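Local coordinates for protein formylmethanofuran--tetrahydromethanopterin formyltransferase (PDB 1M5S) that probably catalyses the reversible transfer of a formyl group from formylmethanofuran to tetrahydromethanopterin, an early step of methanogenesis from carbon dioxide, at residues A[4-9]-A[267-272]; A[22-27]-A[71-76]; A[65-70]-A[101-106]; A[166-171]-A[275-280]. All coordinates share one frame; numbering follows the deposited sequence.

Contact 1: A[4-9]-A[267-272]; sequences NGVEIE and AAVTVP
Asn-4 and Val-269 bring the two backbones nearest, their CA atoms 6.2 Å apart, where the chain entering strand 6-8 passes over the type I turn Ala-268 to Val-271 at the end of helix 254-268. The polar link is a single bond: Asn-4 ND2 donates to Val-269 O over 2.8 Å, almost straight at 173°, and the acceptor lies close to the amide plane. With CG anti to the backbone N (chi1 -151°), the Asn-4 amide hangs toward the turn, and Asn-4 CB rests on Val-269 CG2 at 3.8 Å. Val-269 thus ties the amino-terminal stretch to a helix end more than 250 residues further on, one at which Thr-270 OG1 and, at 3.3 Å, Thr-270 N both donate to Ala-267 O. The hydrophobic half of the contact is valine on valine. Val-6 CB sits 3.6 Å from Val-269 CG1, and Val-6 CG2 reaches Val-269 CB at 3.7 Å, the two side chains crossing obliquely. Ile-8 adds a looser touch, its CD1 4.4 Å from Val-269 CG1. Ile-3 and Ile-277 also pack on Val-269, a buried residue, while Thr-270 packs on Gly-68 of a second subunit.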
loop_
_atom_site.group_PDB
_atom_site.type_symbol
_atom_site.label_atom_id
_atom_site.label_comp_id
_atom_site.label_asym_id
_atom_site.label_seq_id
_atom_site.Cartn_x
_atom_site.Cartn_y
_atom_site.Cartn_z
ATOM N N ASN A 4 3.526 -27.046 14.370
ATOM C CA ASN A 4 3.712 -27.222 12.936
ATOM C C ASN A 4 5.120 -27.724 12.640
ATOM O O ASN A 4 5.763 -27.282 11.689
ATOM C CB ASN A 4 3.445 -25.899 12.208
ATOM C CG ASN A 4 2.935 -26.108 10.805
ATOM O OD1 ASN A 4 2.188 -27.055 10.540
ATOM N ND2 ASN A 4 3.388 -25.267 9.877
ATOM N N GLY A 5 5.640 -28.555 13.540
ATOM C CA GLY A 5 6.958 -29.133 13.361
ATOM C C GLY A 5 8.092 -28.234 13.819
ATOM O O GLY A 5 9.256 -28.642 13.811
ATOM N N VAL A 6 7.758 -27.002 14.194
ATOM C CA VAL A 6 8.761 -26.041 14.638
ATOM C C VAL A 6 8.966 -26.160 16.148
ATOM O O VAL A 6 8.024 -26.012 16.920
ATOM C CB VAL A 6 8.343 -24.586 14.277
ATOM C CG1 VAL A 6 9.377 -23.589 14.778
ATOM C CG2 VAL A 6 8.188 -24.454 12.766
ATOM N N GLU A 7 10.205 -26.417 16.555
ATOM C CA GLU A 7 10.558 -26.469 17.970
ATOM C C GLU A 7 10.292 -25.152 18.695
ATOM O O GLU A 7 10.862 -24.117 18.356
ATOM C CB GLU A 7 12.029 -26.842 18.131
ATOM C CG GLU A 7 12.491 -26.879 19.580
ATOM C CD GLU A 7 13.988 -27.086 19.725
ATOM O OE1 GLU A 7 14.742 -26.793 18.773
ATOM O OE2 GLU A 7 14.419 -27.512 20.814
ATOM N N ILE A 8 9.460 -25.215 19.728
ATOM C CA ILE A 8 9.260 -24.086 20.633
ATOM C C ILE A 8 10.125 -24.295 21.875
ATOM O O ILE A 8 9.892 -25.227 22.641
ATOM C CB ILE A 8 7.774 -23.962 21.079
ATOM C CG1 ILE A 8 6.833 -24.082 19.869
ATOM C CG2 ILE A 8 7.552 -22.645 21.832
ATOM C CD1 ILE A 8 7.029 -23.022 18.795
ATOM N N GLU A 9 11.144 -23.456 22.037
ATOM C CA GLU A 9 12.028 -23.520 23.195
ATOM C C GLU A 9 11.270 -23.329 24.503
ATOM O O GLU A 9 10.343 -22.513 24.583
ATOM C CB GLU A 9 13.111 -22.452 23.094
ATOM C CG GLU A 9 14.462 -22.990 22.734
ATOM C CD GLU A 9 15.582 -22.229 23.409
ATOM O OE1 GLU A 9 16.151 -22.747 24.391
ATOM O OE2 GLU A 9 15.913 -21.120 22.946
ATOM N N ALA A 267 1.434 -17.809 13.839
ATOM C CA ALA A 267 1.512 -17.324 12.461
ATOM C C ALA A 267 2.912 -17.522 11.884
ATOM O O ALA A 267 3.060 -17.929 10.734
ATOM C CB ALA A 267 1.111 -15.853 12.396
ATOM N N ALA A 268 3.934 -17.310 12.712
ATOM C CA ALA A 268 5.322 -17.508 12.297
ATOM C C ALA A 268 5.641 -18.937 11.866
ATOM O O ALA A 268 6.387 -19.142 10.908
ATOM C CB ALA A 268 6.269 -17.080 13.408
ATOM N N VAL A 269 5.126 -19.929 12.588
ATOM C CA VAL A 269 5.462 -21.319 12.262
ATOM C C VAL A 269 4.720 -21.875 11.044
ATOM O O VAL A 269 4.904 -23.038 10.688
ATOM C CB VAL A 269 5.232 -22.291 13.465
ATOM C CG1 VAL A 269 6.016 -21.823 14.678
ATOM C CG2 VAL A 269 3.743 -22.420 13.773
ATOM N N THR A 270 3.883 -21.058 10.409
ATOM C CA THR A 270 3.223 -21.480 9.175
ATOM C C THR A 270 4.116 -21.290 7.951
ATOM O O THR A 270 3.819 -21.817 6.882
ATOM C CB THR A 270 1.879 -20.735 8.948
ATOM O OG1 THR A 270 2.113 -19.329 8.795
ATOM C CG2 THR A 270 0.947 -20.957 10.118
ATOM N N VAL A 271 5.218 -20.559 8.127
ATOM C CA VAL A 271 6.174 -20.289 7.050
ATOM C C VAL A 271 7.205 -21.416 6.951
ATOM O O VAL A 271 7.948 -21.669 7.897
ATOM C CB VAL A 271 6.927 -18.940 7.284
ATOM C CG1 VAL A 271 8.002 -18.725 6.204
ATOM C CG2 VAL A 271 5.934 -17.772 7.290
ATOM N N PRO A 272 7.271 -22.098 5.792
ATOM C CA PRO A 272 8.193 -23.232 5.641
ATOM C C PRO A 272 9.654 -22.815 5.778
ATOM O O PRO A 272 10.065 -21.777 5.253
ATOM C CB PRO A 272 7.882 -23.766 4.237
ATOM C CG PRO A 272 7.239 -22.602 3.521
ATOM C CD PRO A 272 6.443 -21.907 4.586
#

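Contact 2: A[22-27]-A[71-76]; sequences RVLITA and GVYVQI
An antiparallel beta ladder joins the end of strand 12-26 to strand 71-78, with Arg-22 opposite Gln-75 and Thr-26 opposite Gly-71. Val-23 with Val-74 and Ile-25 with Val-72 are the hydrogen-bonded pairs; Val-74 N to Val-23 O measures 2.8 Å. On the face carrying Leu-24, Tyr-73 is sandwiched. The Arg-22 guanidinium lies nearly flat over one side of its ring, planes 18° apart, with CZ 4.0 Å from the ring centroid in a cation-pi stack displaced toward the CD1-CE1 rim. Leu-24 CD1 covers the opposite side, 3.9 Å from the centroid and almost on the ring normal, a CH-pi contact. Arg-22 reaches the ring because its chain is extended, CG anti to the backbone N (chi1 -155°). Its NH2 makes a salt bridge with Glu-57 on strand 53-60 and NH1 bonds Gly-107 O, which fix the rotation of the group. An alanine at Arg-22 would probably leave Glu-57 without this buried counter-charge and uncover one side of the Tyr-73 ring. This is one layer of the alpha/beta sandwich: the other face, with Val-23 CB 3.7 Å from Val-74 CG2, packs under helices 30-41 and 81-95. At Gly-71 a side chain would collide with Ile-25 O and Leu-24 CD1.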
loop_
_atom_site.group_PDB
_atom_site.type_symbol
_atom_site.label_atom_id
_atom_site.label_comp_id
_atom_site.label_asym_id
_atom_site.label_seq_id
_atom_site.Cartn_x
_atom_site.Cartn_y
_atom_site.Cartn_z
ATOM N N ARG A 22 -2.509 5.507 25.309
ATOM C CA ARG A 22 -3.305 5.080 24.150
ATOM C C ARG A 22 -4.040 6.287 23.561
ATOM O O ARG A 22 -4.670 7.069 24.290
ATOM C CB ARG A 22 -4.317 4.030 24.605
ATOM C CG ARG A 22 -4.768 3.082 23.494
ATOM C CD ARG A 22 -6.145 2.485 23.779
ATOM N NE ARG A 22 -6.420 1.243 23.045
ATOM C CZ ARG A 22 -7.658 0.773 22.840
ATOM N NH1 ARG A 22 -8.729 1.432 23.308
ATOM N NH2 ARG A 22 -7.933 -0.353 22.172
ATOM N N VAL A 23 -3.878 6.471 22.249
ATOM C CA VAL A 23 -4.508 7.562 21.493
ATOM C C VAL A 23 -5.237 7.001 20.262
ATOM O O VAL A 23 -4.681 6.189 19.528
ATOM C CB VAL A 23 -3.463 8.600 20.984
ATOM C CG1 VAL A 23 -4.167 9.784 20.363
ATOM C CG2 VAL A 23 -2.565 9.039 22.109
ATOM N N LEU A 24 -6.458 7.476 20.019
ATOM C CA LEU A 24 -7.184 7.176 18.788
ATOM C C LEU A 24 -7.077 8.345 17.811
ATOM O O LEU A 24 -7.451 9.471 18.140
ATOM C CB LEU A 24 -8.659 6.912 19.090
ATOM C CG LEU A 24 -9.617 6.735 17.911
ATOM C CD1 LEU A 24 -9.220 5.528 17.084
ATOM C CD2 LEU A 24 -11.020 6.567 18.430
ATOM N N ILE A 25 -6.452 8.099 16.663
ATOM C CA ILE A 25 -6.432 9.083 15.586
ATOM C C ILE A 25 -7.462 8.683 14.530
ATOM O O ILE A 25 -7.393 7.583 13.985
ATOM C CB ILE A 25 -5.034 9.183 14.920
ATOM C CG1 ILE A 25 -3.960 9.461 15.976
ATOM C CG2 ILE A 25 -5.021 10.311 13.883
ATOM C CD1 ILE A 25 -2.556 9.159 15.513
ATOM N N THR A 26 -8.492 9.511 14.350
ATOM C CA THR A 26 -9.416 9.327 13.232
ATOM C C THR A 26 -9.069 10.277 12.098
ATOM O O THR A 26 -8.273 11.208 12.275
ATOM C CB THR A 26 -10.887 9.553 13.624
ATOM O OG1 THR A 26 -11.114 10.945 13.854
ATOM C CG2 THR A 26 -11.255 8.746 14.880
ATOM N N ALA A 27 -9.577 9.966 10.909
ATOM C CA ALA A 27 -9.295 10.753 9.717
ATOM C C ALA A 27 -10.369 10.478 8.681
ATOM O O ALA A 27 -11.258 9.651 8.910
ATOM C CB ALA A 27 -7.919 10.404 9.166
ATOM N N GLY A 71 -10.239 5.057 11.997
ATOM C CA GLY A 71 -9.142 5.523 12.835
ATOM C C GLY A 71 -8.053 4.496 13.104
ATOM O O GLY A 71 -8.071 3.396 12.556
ATOM N N VAL A 72 -7.039 4.914 13.858
ATOM C CA VAL A 72 -5.925 4.047 14.250
ATOM C C VAL A 72 -5.612 4.315 15.724
ATOM O O VAL A 72 -5.434 5.469 16.124
ATOM C CB VAL A 72 -4.635 4.333 13.427
ATOM C CG1 VAL A 72 -3.543 3.354 13.817
ATOM C CG2 VAL A 72 -4.912 4.236 11.936
ATOM N N TYR A 73 -5.608 3.255 16.530
ATOM C CA TYR A 73 -5.115 3.326 17.905
ATOM C C TYR A 73 -3.601 3.222 17.918
ATOM O O TYR A 73 -3.025 2.343 17.271
ATOM C CB TYR A 73 -5.694 2.193 18.754
ATOM C CG TYR A 73 -7.168 2.328 19.038
ATOM C CD1 TYR A 73 -7.628 3.156 20.060
ATOM C CD2 TYR A 73 -8.102 1.594 18.311
ATOM C CE1 TYR A 73 -8.984 3.236 20.356
ATOM C CE2 TYR A 73 -9.458 1.674 18.591
ATOM C CZ TYR A 73 -9.894 2.492 19.617
ATOM O OH TYR A 73 -11.239 2.536 19.912
ATOM N N VAL A 74 -2.957 4.180 18.575
ATOM C CA VAL A 74 -1.519 4.112 18.795
ATOM C C VAL A 74 -1.219 4.081 20.296
ATOM O O VAL A 74 -2.099 4.348 21.120
ATOM C CB VAL A 74 -0.773 5.303 18.129
ATOM C CG1 VAL A 74 -0.916 5.224 16.608
ATOM C CG2 VAL A 74 -1.303 6.628 18.651
ATOM N N GLN A 75 -0.060 3.528 20.629
ATOM C CA GLN A 75 0.441 3.555 21.990
ATOM C C GLN A 75 1.773 4.269 21.962
ATOM O O GLN A 75 2.563 4.074 21.040
ATOM C CB GLN A 75 0.617 2.135 22.535
ATOM C CG GLN A 75 -0.685 1.420 22.839
ATOM C CD GLN A 75 -0.477 0.023 23.402
ATOM O OE1 GLN A 75 0.616 -0.325 23.847
ATOM N NE2 GLN A 75 -1.542 -0.773 23.409
ATOM N N ILE A 76 1.911 5.259 22.834
ATOM C CA ILE A 76 3.184 5.930 23.017
ATOM C C ILE A 76 3.636 5.626 24.440
ATOM O O ILE A 76 2.829 5.653 25.369
ATOM C CB ILE A 76 3.048 7.448 22.793
ATOM C CG1 ILE A 76 2.634 7.719 21.337
ATOM C CG2 ILE A 76 4.366 8.146 23.091
ATOM C CD1 ILE A 76 1.998 9.089 21.098
#

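Contact 3: A[65-70]-A[101-106]; sequences TPDGRP and TTAVFN
Thr-101 O is gripped by two nitrogens of one guanidinium: Arg-69 NH1 donates to it at 2.9 Å and Arg-69 NH2 at 2.8 Å. Both donors lie in the carbonyl plane, but the bonds are bent, near 135° at the hydrogens, as expected when one oxygen is shared end-on. The third nitrogen faces back into its own loop, where Arg-69 NE forms a salt bridge with Asp-67 OD2 at 2.9 Å. A bend at chi3 (-51°) lets the arginine serve both partners. Asp-67 OD1 meanwhile accepts from Arg-69 N, 3.1 Å away, closing an Asx turn; Arg-69 N and NE both come to the carboxylate from above its plane. Asp-67 OD2 also comes to the edge of the Phe-105 ring, 3.5 Å from CE2, with carboxylate and ring steeply inclined at 75°. One face of that ring takes Pro-66, whose CG stands 3.9 Å from the centroid in a CH-pi contact. Thr-26 OG1 bonds both Asp-67 OD2 and Arg-69 NH2, tying the ion pair to strand 12-26. The loop between strands 53-60 and 71-78 is thereby fastened across the end of that strand onto strand 103-106, which is flanked in turn by strand 147-170, while Thr-101 packs on Trp-32 of helix 30-41.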
loop_
_atom_site.group_PDB
_atom_site.type_symbol
_atom_site.label_atom_id
_atom_site.label_comp_id
_atom_site.label_asym_id
_atom_site.label_seq_id
_atom_site.Cartn_x
_atom_site.Cartn_y
_atom_site.Cartn_z
ATOM N N THR A 65 -15.665 4.265 16.531
ATOM C CA THR A 65 -15.024 5.532 16.893
ATOM C C THR A 65 -16.056 6.585 17.286
ATOM O O THR A 65 -17.219 6.507 16.877
ATOM C CB THR A 65 -14.180 6.095 15.734
ATOM O OG1 THR A 65 -15.015 6.276 14.583
ATOM C CG2 THR A 65 -13.028 5.154 15.405
ATOM N N PRO A 66 -15.641 7.578 18.095
ATOM C CA PRO A 66 -16.538 8.611 18.626
ATOM C C PRO A 66 -17.221 9.404 17.513
ATOM O O PRO A 66 -18.397 9.756 17.626
ATOM C CB PRO A 66 -15.609 9.495 19.442
ATOM C CG PRO A 66 -14.493 8.579 19.833
ATOM C CD PRO A 66 -14.275 7.747 18.617
ATOM N N ASP A 67 -16.506 9.604 16.408
ATOM C CA ASP A 67 -17.007 10.397 15.288
ATOM C C ASP A 67 -17.429 9.563 14.080
ATOM O O ASP A 67 -17.730 10.109 13.017
ATOM C CB ASP A 67 -15.955 11.440 14.867
ATOM C CG ASP A 67 -14.658 10.819 14.380
ATOM O OD1 ASP A 67 -14.539 9.574 14.370
ATOM O OD2 ASP A 67 -13.745 11.592 14.018
ATOM N N GLY A 68 -17.436 8.243 14.244
ATOM C CA GLY A 68 -17.930 7.372 13.192
ATOM C C GLY A 68 -17.014 7.312 11.980
ATOM O O GLY A 68 -17.412 6.887 10.901
ATOM N N ARG A 69 -15.754 7.661 12.193
ATOM C CA ARG A 69 -14.788 7.771 11.086
ATOM C C ARG A 69 -13.709 6.699 11.227
ATOM O O ARG A 69 -13.479 6.166 12.324
ATOM C CB ARG A 69 -14.088 9.131 11.122
ATOM C CG ARG A 69 -14.986 10.290 10.691
ATOM C CD ARG A 69 -14.195 11.519 10.235
ATOM N NE ARG A 69 -13.164 11.937 11.200
ATOM C CZ ARG A 69 -12.215 12.847 10.935
ATOM N NH1 ARG A 69 -12.146 13.446 9.739
ATOM N NH2 ARG A 69 -11.278 13.230 11.814
ATOM N N PRO A 70 -13.071 6.312 10.123
ATOM C CA PRO A 70 -11.965 5.352 10.286
ATOM C C PRO A 70 -10.859 5.911 11.184
ATOM O O PRO A 70 -10.585 7.112 11.157
ATOM C CB PRO A 70 -11.477 5.156 8.857
ATOM C CG PRO A 70 -11.754 6.523 8.238
ATOM C CD PRO A 70 -13.154 6.782 8.731
ATOM N N THR A 101 -6.890 15.973 7.913
ATOM C CA THR A 101 -8.192 15.425 8.304
ATOM C C THR A 101 -8.279 14.722 9.655
ATOM O O THR A 101 -9.326 14.165 9.993
ATOM C CB THR A 101 -8.785 14.470 7.224
ATOM O OG1 THR A 101 -8.207 13.160 7.349
ATOM C CG2 THR A 101 -8.532 15.014 5.828
ATOM N N THR A 102 -7.220 14.800 10.452
ATOM C CA THR A 102 -7.170 14.047 11.697
ATOM C C THR A 102 -8.019 14.636 12.818
ATOM O O THR A 102 -8.268 15.841 12.863
ATOM C CB THR A 102 -5.737 13.931 12.202
ATOM O OG1 THR A 102 -5.142 15.232 12.244
ATOM C CG2 THR A 102 -4.930 13.034 11.286
ATOM N N ALA A 103 -8.537 13.753 13.666
ATOM C CA ALA A 103 -9.065 14.131 14.978
ATOM C C ALA A 103 -8.428 13.195 16.000
ATOM O O ALA A 103 -8.009 12.091 15.653
ATOM C CB ALA A 103 -10.585 13.991 15.007
ATOM N N VAL A 104 -8.232 13.693 17.217
ATOM C CA VAL A 104 -7.596 12.927 18.284
ATOM C C VAL A 104 -8.586 12.696 19.418
ATOM O O VAL A 104 -9.216 13.636 19.900
ATOM C CB VAL A 104 -6.364 13.667 18.852
ATOM C CG1 VAL A 104 -5.860 12.973 20.104
ATOM C CG2 VAL A 104 -5.271 13.716 17.819
ATOM N N PHE A 105 -8.746 11.436 19.806
ATOM C CA PHE A 105 -9.587 11.067 20.939
ATOM C C PHE A 105 -8.792 10.268 21.961
ATOM O O PHE A 105 -7.689 9.791 21.678
ATOM C CB PHE A 105 -10.790 10.253 20.466
ATOM C CG PHE A 105 -11.664 10.986 19.488
ATOM C CD1 PHE A 105 -12.642 11.866 19.932
ATOM C CD2 PHE A 105 -11.484 10.826 18.119
ATOM C CE1 PHE A 105 -13.426 12.577 19.029
ATOM C CE2 PHE A 105 -12.264 11.532 17.215
ATOM C CZ PHE A 105 -13.235 12.409 17.674
ATOM N N ASN A 106 -9.369 10.113 23.147
ATOM C CA ASN A 106 -8.698 9.452 24.261
ATOM C C ASN A 106 -8.827 7.934 24.138
ATOM O O ASN A 106 -9.938 7.397 24.150
ATOM C CB ASN A 106 -9.320 9.923 25.580
ATOM C CG ASN A 106 -8.498 9.535 26.790
ATOM O OD1 ASN A 106 -7.541 8.759 26.698
ATOM N ND2 ASN A 106 -8.849 10.104 27.933
#

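Contact 4: A[166-171]-A[275-280]; sequences FFIFGD and KKISAG
Phe-169 and Lys-276 lie side by side, pointing the same way from neighbouring antiparallel strands. The lysine chain bends at chi2 and chi3, which carries CD over one face of the Phe-169 ring, 4.3 Å from its centroid; NZ ends 4.9 Å from the centroid in an off-centre cation-pi contact. Ser-278 CB approaches the same ring obliquely, 3.6 Å from CE1. Further along, Phe-167 leans over the strand end, its CE1 3.4 Å from Gly-280 N, and a CB on Gly-280 would be tight against that carbon. A neighbouring ring, Phe-224, meets Phe-167 edge-to-face, so an alanine at Phe-167 would probably open a gap beside Gly-280 and remove the stack with Phe-224. Beneath these side chains runs the ladder of strands 147-170 and 274-278, in which Phe-169 N donates to Lys-276 O at 2.9 Å. Phe-167 N donates to Ser-278 O at 2.7 Å, at the last residue of strand 274-278. The opposite face carries Ile-168 and Ile-277, side by side with CG1 of the first 4.1 Å from CD1 of the second, packed against helix 254-268. At the other end a water accepts from Lys-275 NZ and donates to Asp-171 OD2, atoms 5.1 Å apart; Asp-171 OD1 bonds Thr-175 OG1.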
loop_
_atom_site.group_PDB
_atom_site.type_symbol
_atom_site.label_atom_id
_atom_site.label_comp_id
_atom_site.label_asym_id
_atom_site.label_seq_id
_atom_site.Cartn_x
_atom_site.Cartn_y
_atom_site.Cartn_z
ATOM N N PHE A 166 9.417 -12.818 21.130
ATOM C CA PHE A 166 9.893 -14.147 20.764
ATOM C C PHE A 166 10.846 -14.060 19.572
ATOM O O PHE A 166 10.897 -13.038 18.880
ATOM C CB PHE A 166 8.713 -15.085 20.466
ATOM C CG PHE A 166 7.845 -14.637 19.319
ATOM C CD1 PHE A 166 8.125 -15.046 18.014
ATOM C CD2 PHE A 166 6.746 -13.810 19.541
ATOM C CE1 PHE A 166 7.323 -14.634 16.949
ATOM C CE2 PHE A 166 5.940 -13.392 18.481
ATOM C CZ PHE A 166 6.233 -13.806 17.182
ATOM N N PHE A 167 11.724 -15.052 19.465
ATOM C CA PHE A 167 12.717 -15.124 18.393
ATOM C C PHE A 167 12.245 -16.111 17.324
ATOM O O PHE A 167 11.575 -17.096 17.634
ATOM C CB PHE A 167 14.063 -15.599 18.951
ATOM C CG PHE A 167 14.830 -14.547 19.711
ATOM C CD1 PHE A 167 14.182 -13.635 20.527
ATOM C CD2 PHE A 167 16.217 -14.493 19.627
ATOM C CE1 PHE A 167 14.904 -12.684 21.247
ATOM C CE2 PHE A 167 16.943 -13.548 20.341
ATOM C CZ PHE A 167 16.284 -12.644 21.152
ATOM N N ILE A 168 12.583 -15.830 16.070
ATOM C CA ILE A 168 12.257 -16.714 14.951
ATOM C C ILE A 168 13.548 -17.079 14.242
ATOM O O ILE A 168 14.225 -16.209 13.681
ATOM C CB ILE A 168 11.323 -16.037 13.907
ATOM C CG1 ILE A 168 10.046 -15.526 14.567
ATOM C CG2 ILE A 168 10.942 -17.033 12.807
ATOM C CD1 ILE A 168 9.269 -14.575 13.677
ATOM N N PHE A 169 13.900 -18.361 14.308
ATOM C CA PHE A 169 15.076 -18.899 13.620
ATOM C C PHE A 169 14.635 -19.449 12.260
ATOM O O PHE A 169 13.711 -20.258 12.186
ATOM C CB PHE A 169 15.696 -20.042 14.439
ATOM C CG PHE A 169 16.292 -19.612 15.750
ATOM C CD1 PHE A 169 15.503 -19.019 16.733
ATOM C CD2 PHE A 169 17.634 -19.849 16.023
ATOM C CE1 PHE A 169 16.039 -18.672 17.967
ATOM C CE2 PHE A 169 18.181 -19.507 17.254
ATOM C CZ PHE A 169 17.382 -18.919 18.227
ATOM N N GLY A 170 15.296 -19.025 11.190
ATOM C CA GLY A 170 14.927 -19.524 9.878
ATOM C C GLY A 170 16.108 -20.084 9.112
ATOM O O GLY A 170 17.254 -19.698 9.363
ATOM N N ASP A 171 15.831 -20.941 8.131
ATOM C CA ASP A 171 16.897 -21.478 7.286
ATOM C C ASP A 171 17.544 -20.414 6.399
ATOM O O ASP A 171 18.721 -20.509 6.055
ATOM C CB ASP A 171 16.385 -22.649 6.432
ATOM C CG ASP A 171 15.210 -22.280 5.533
ATOM O OD1 ASP A 171 14.711 -21.140 5.571
ATOM O OD2 ASP A 171 14.796 -23.157 4.753
ATOM N N LYS A 275 12.810 -22.870 11.784
ATOM C CA LYS A 275 13.467 -23.974 12.487
ATOM C C LYS A 275 13.144 -24.016 13.977
ATOM O O LYS A 275 13.024 -25.092 14.560
ATOM C CB LYS A 275 14.981 -23.895 12.296
ATOM C CG LYS A 275 15.431 -24.084 10.855
ATOM C CD LYS A 275 14.862 -25.370 10.280
ATOM C CE LYS A 275 15.260 -25.547 8.833
ATOM N NZ LYS A 275 14.668 -26.785 8.274
ATOM N N LYS A 276 12.994 -22.846 14.586
ATOM C CA LYS A 276 12.800 -22.757 16.026
ATOM C C LYS A 276 12.193 -21.418 16.428
ATOM O O LYS A 276 12.453 -20.390 15.796
ATOM C CB LYS A 276 14.139 -22.945 16.746
ATOM C CG LYS A 276 14.009 -23.199 18.244
ATOM C CD LYS A 276 15.179 -22.624 19.017
ATOM C CE LYS A 276 16.321 -23.599 19.106
ATOM N NZ LYS A 276 17.377 -23.090 20.019
ATOM N N ILE A 277 11.340 -21.455 17.446
ATOM C CA ILE A 277 10.894 -20.253 18.141
ATOM C C ILE A 277 11.587 -20.200 19.497
ATOM O O ILE A 277 11.558 -21.170 20.257
ATOM C CB ILE A 277 9.360 -20.260 18.392
ATOM C CG1 ILE A 277 8.593 -20.303 17.061
ATOM C CG2 ILE A 277 8.967 -19.059 19.257
ATOM C CD1 ILE A 277 8.812 -19.100 16.163
ATOM N N SER A 278 12.188 -19.059 19.804
ATOM C CA SER A 278 12.719 -18.820 21.136
ATOM C C SER A 278 12.210 -17.484 21.681
ATOM O O SER A 278 11.158 -17.004 21.257
ATOM C CB SER A 278 14.247 -18.837 21.106
ATOM O OG SER A 278 14.771 -18.915 22.419
ATOM N N ALA A 279 12.906 -16.954 22.687
ATOM C CA ALA A 279 12.556 -15.686 23.333
ATOM C C ALA A 279 13.757 -15.143 24.084
ATOM O O ALA A 279 14.643 -15.896 24.480
ATOM C CB ALA A 279 11.400 -15.877 24.294
ATOM N N GLY A 280 13.780 -13.829 24.279
ATOM C CA GLY A 280 14.912 -13.196 24.927
ATOM C C GLY A 280 14.626 -12.840 26.369
ATOM O O GLY A 280 13.587 -12.272 26.685
HETATM O O HOH W 1 15.308 -25.867 5.487
#

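The four contacts fall into two well-separated pairs. Contacts 1 and 4 have centres 9 Å apart and touch directly: Glu-9 OE2 lies 2.5 Å from Ser-278 OG and Glu-7 O 2.9 Å from Ile-277 N, both probable hydrogen bonds, as strand 6-8 runs beside strand 274-278. Contacts 2 and 3, centres 8 Å apart, meet where strand 103-106 pairs with strand 12-26: Leu-24 O and Phe-105 N are 2.9 Å apart, a probable hydrogen bond. Between the pairs the centres are more than 30 Å apart; contacts 2 and 4 come within about 15 Å at their nearest atoms. Strands 12-26 and 147-170, neighbours themselves, span this distance and connect the two regions.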